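Local coordinates for flavoprotein (Thermotoga maritima, PDB 5V8S), which probably acts as an electron-transferring oxidoreductase, pairing a di-iron centre in a metallo-beta-lactamase-like domain with an FMN-binding flavodoxin-like domain, at residues V157-P160 with W161-W164. The protein carries 1 engineered substitution. Sequence-based numbering, arbitrary orientation.
Sequences VMTP and WLHW. With FEO (mu-oxo-diiron), chain C.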
ATOM      1  N   VAL A 157     -26.241 -24.955 -10.229  1.00 21.71           N
ATOM      2  CA  VAL A 157     -25.721 -25.369  -8.938  1.00 22.87           C
ATOM      3  C   VAL A 157     -25.229 -24.118  -8.219  1.00 22.76           C
ATOM      4  O   VAL A 157     -24.301 -23.448  -8.692  1.00 21.82           O
ATOM      5  CB  VAL A 157     -24.582 -26.379  -9.109  1.00 24.53           C
ATOM      6  CG1 VAL A 157     -24.013 -26.759  -7.760  1.00 25.65           C
ATOM      7  CG2 VAL A 157     -25.066 -27.613  -9.900  1.00 25.21           C
ATOM      8  N   MET A 158     -25.834 -23.815  -7.078  1.00 22.88           N
ATOM      9  CA  MET A 158     -25.393 -22.656  -6.305  1.00 23.76           C
ATOM     10  C   MET A 158     -24.048 -22.957  -5.654  1.00 24.73           C
ATOM     11  O   MET A 158     -23.860 -24.017  -5.048  1.00 26.11           O
ATOM     12  CB  MET A 158     -26.420 -22.311  -5.226  1.00 24.84           C
ATOM     13  CG  MET A 158     -27.824 -22.009  -5.737  1.00 26.81           C
ATOM     14  SD  MET A 158     -27.933 -20.758  -7.026  1.00 26.65           S
ATOM     15  CE  MET A 158     -28.324 -21.767  -8.458  1.00 26.15           C
ATOM     16  N   THR A 159     -23.108 -22.037  -5.793  1.00 25.41           N
ATOM     17  CA  THR A 159     -21.800 -22.153  -5.153  1.00 26.41           C
ATOM     18  C   THR A 159     -21.522 -20.837  -4.439  1.00 26.99           C
ATOM     19  O   THR A 159     -20.645 -20.062  -4.840  1.00 26.99           O
ATOM     20  CB  THR A 159     -20.712 -22.507  -6.171  1.00 26.43           C
ATOM     21  OG1 THR A 159     -20.609 -21.474  -7.160  1.00 26.88           O
ATOM     22  CG2 THR A 159     -21.040 -23.843  -6.855  1.00 27.01           C
ATOM     23  N   PRO A 160     -22.257 -20.561  -3.360  1.00 27.47           N
ATOM     24  CA  PRO A 160     -22.196 -19.227  -2.744  1.00 27.52           C
ATOM     25  C   PRO A 160     -20.818 -18.892  -2.200  1.00 25.78           C
ATOM     26  O   PRO A 160     -20.052 -19.762  -1.784  1.00 25.92           O
ATOM     27  CB  PRO A 160     -23.225 -19.311  -1.612  1.00 28.29           C
ATOM     28  CG  PRO A 160     -23.341 -20.779  -1.306  1.00 29.97           C
ATOM     29  CD  PRO A 160     -23.112 -21.493  -2.604  1.00 28.79           C
ATOM     30  N   TRP A 161     -20.504 -17.600  -2.234  1.00 23.09           N
ATOM     31  CA  TRP A 161     -19.289 -17.046  -1.643  1.00 22.39           C
ATOM     32  C   TRP A 161     -18.033 -17.473  -2.387  1.00 21.37           C
ATOM     33  O   TRP A 161     -16.936 -17.475  -1.814  1.00 21.59           O
ATOM     34  CB  TRP A 161     -19.217 -17.320  -0.140  1.00 24.01           C
ATOM     35  CG  TRP A 161     -20.354 -16.651   0.579  1.00 25.16           C
ATOM     36  CD1 TRP A 161     -21.458 -17.245   1.139  1.00 27.20           C
ATOM     37  CD2 TRP A 161     -20.520 -15.241   0.774  1.00 24.92           C
ATOM     38  NE1 TRP A 161     -22.284 -16.287   1.689  1.00 27.49           N
ATOM     39  CE2 TRP A 161     -21.735 -15.052   1.472  1.00 27.09           C
ATOM     40  CE3 TRP A 161     -19.759 -14.121   0.426  1.00 25.80           C
ATOM     41  CZ2 TRP A 161     -22.194 -13.794   1.835  1.00 27.11           C
ATOM     42  CZ3 TRP A 161     -20.212 -12.867   0.804  1.00 26.58           C
ATOM     43  CH2 TRP A 161     -21.421 -12.714   1.492  1.00 26.86           C
ATOM     44  N   LEU A 162     -18.185 -17.754  -3.684  1.00 20.16           N
ATOM     45  CA  LEU A 162     -17.066 -17.928  -4.602  1.00 19.67           C
ATOM     46  C   LEU A 162     -17.090 -16.863  -5.697  1.00 20.05           C
ATOM     47  O   LEU A 162     -17.038 -17.199  -6.882  1.00 21.15           O
ATOM     48  CB  LEU A 162     -17.098 -19.332  -5.217  1.00 21.20           C
ATOM     49  CG  LEU A 162     -17.008 -20.478  -4.214  1.00 21.87           C
ATOM     50  CD1 LEU A 162     -17.044 -21.857  -4.897  1.00 22.86           C
ATOM     51  CD2 LEU A 162     -15.744 -20.343  -3.365  1.00 22.31           C
ATOM     52  N   HIS A 163     -17.095 -15.572  -5.347  1.00 19.31           N
ATOM     53  CA  HIS A 163     -16.709 -15.009  -4.038  1.00 18.48           C
ATOM     54  C   HIS A 163     -17.816 -14.088  -3.509  1.00 19.27           C
ATOM     55  O   HIS A 163     -17.606 -13.357  -2.562  1.00 19.95           O
ATOM     56  CB  HIS A 163     -15.415 -14.215  -4.201  1.00 17.63           C
ATOM     57  CG  HIS A 163     -15.497 -13.204  -5.292  1.00 17.78           C
ATOM     58  ND1 HIS A 163     -15.709 -11.861  -5.066  1.00 19.17           N
ATOM     59  CD2 HIS A 163     -15.532 -13.371  -6.634  1.00 17.90           C
ATOM     60  CE1 HIS A 163     -15.795 -11.236  -6.227  1.00 18.07           C
ATOM     61  NE2 HIS A 163     -15.711 -12.136  -7.191  1.00 18.05           N
ATOM     62  N   TRP A 164     -19.004 -14.131  -4.117  1.00 19.73           N
ATOM     63  CA  TRP A 164     -20.160 -13.336  -3.713  1.00 20.23           C
ATOM     64  C   TRP A 164     -21.332 -14.253  -3.409  1.00 20.84           C
ATOM     65  O   TRP A 164     -21.353 -15.403  -3.854  1.00 20.64           O
ATOM     66  CB  TRP A 164     -20.591 -12.388  -4.838  1.00 19.81           C
ATOM     67  CG  TRP A 164     -19.811 -11.091  -4.965  1.00 18.77           C
ATOM     68  CD1 TRP A 164     -18.682 -10.706  -4.278  1.00 20.02           C
ATOM     69  CD2 TRP A 164     -20.138 -10.006  -5.834  1.00 18.02           C
ATOM     70  NE1 TRP A 164     -18.306  -9.447  -4.677  1.00 20.19           N
ATOM     71  CE2 TRP A 164     -19.193  -8.986  -5.615  1.00 19.08           C
ATOM     72  CE3 TRP A 164     -21.162  -9.783  -6.754  1.00 17.89           C
ATOM     73  CZ2 TRP A 164     -19.224  -7.784  -6.304  1.00 19.44           C
ATOM     74  CZ3 TRP A 164     -21.189  -8.580  -7.435  1.00 18.06           C
ATOM     75  CH2 TRP A 164     -20.228  -7.599  -7.208  1.00 18.61           C
TER
HETATM   76 FE1  FEO C 401     -16.123 -11.736  -9.301  1.00 19.83          FE
HETATM   77 FE2  FEO C 401     -14.873 -12.126 -12.448  1.00 21.34          FE
HETATM   78  O   FEO C 401     -15.954 -11.335 -11.129  1.00 21.81           O
HETATM   79  O   HOH W   1     -13.977 -11.225  -9.364  1.00 54.25           O
HETATM   80  O   HOH W   2     -13.146 -11.979 -10.976  1.00 26.54           O
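Trp164 O, 3.9 Å from Pro160 C, is gripped twice: by Trp161 N in a 2.9 Å backbone bond and by the hydroxyl OG1 of Thr167. Thr159 to Leu162 form a type II beta turn in the metallo-beta-lactamase fold, where strand 152-158 gives way to a loop carrying an iron ligand. The positive phi of Trp161 (69°) fits the third position of such a turn. Thr159 O and Leu162 N, 3.6 Å apart, do not bond each other; both bond Thr167 OG1. Leu162 N donates to it, so its single proton must be shared or alternate between Thr159 O and Trp164 O.

Thr159 and Leu162 are the buried pair, with Leu162 CD1 3.9 Å from Thr159 CB. CG anti to the carbonyl carbon (chi1 -60°) sets Leu162 CG 3.7 Å from Thr159 O. The leucine also touches Tyr220 and Ile221 of helix 218-228. Pro160 is the exposed one; its CB approaches Trp161 CD1 at 3.9 Å, an apolar contact at the five-membered part of the indole. Trp164 C sits 4.1 Å off one face of the Trp161 indole, displaced from the ring centre. Both tryptophans meet Trp363 of the second subunit edge-to-face, which places the loop at the dimer interface.

A cis peptide bond joins Leu162 to His163, whose CB points away from 157-160. Glu99, Asp180 and His97 share its iron, and the His97 ring also meets that of His163. The mu-oxo oxygen lies near the plane of the His163 imidazole at its edge, and His163 NE2 binds iron FE1 at 2.2 Å.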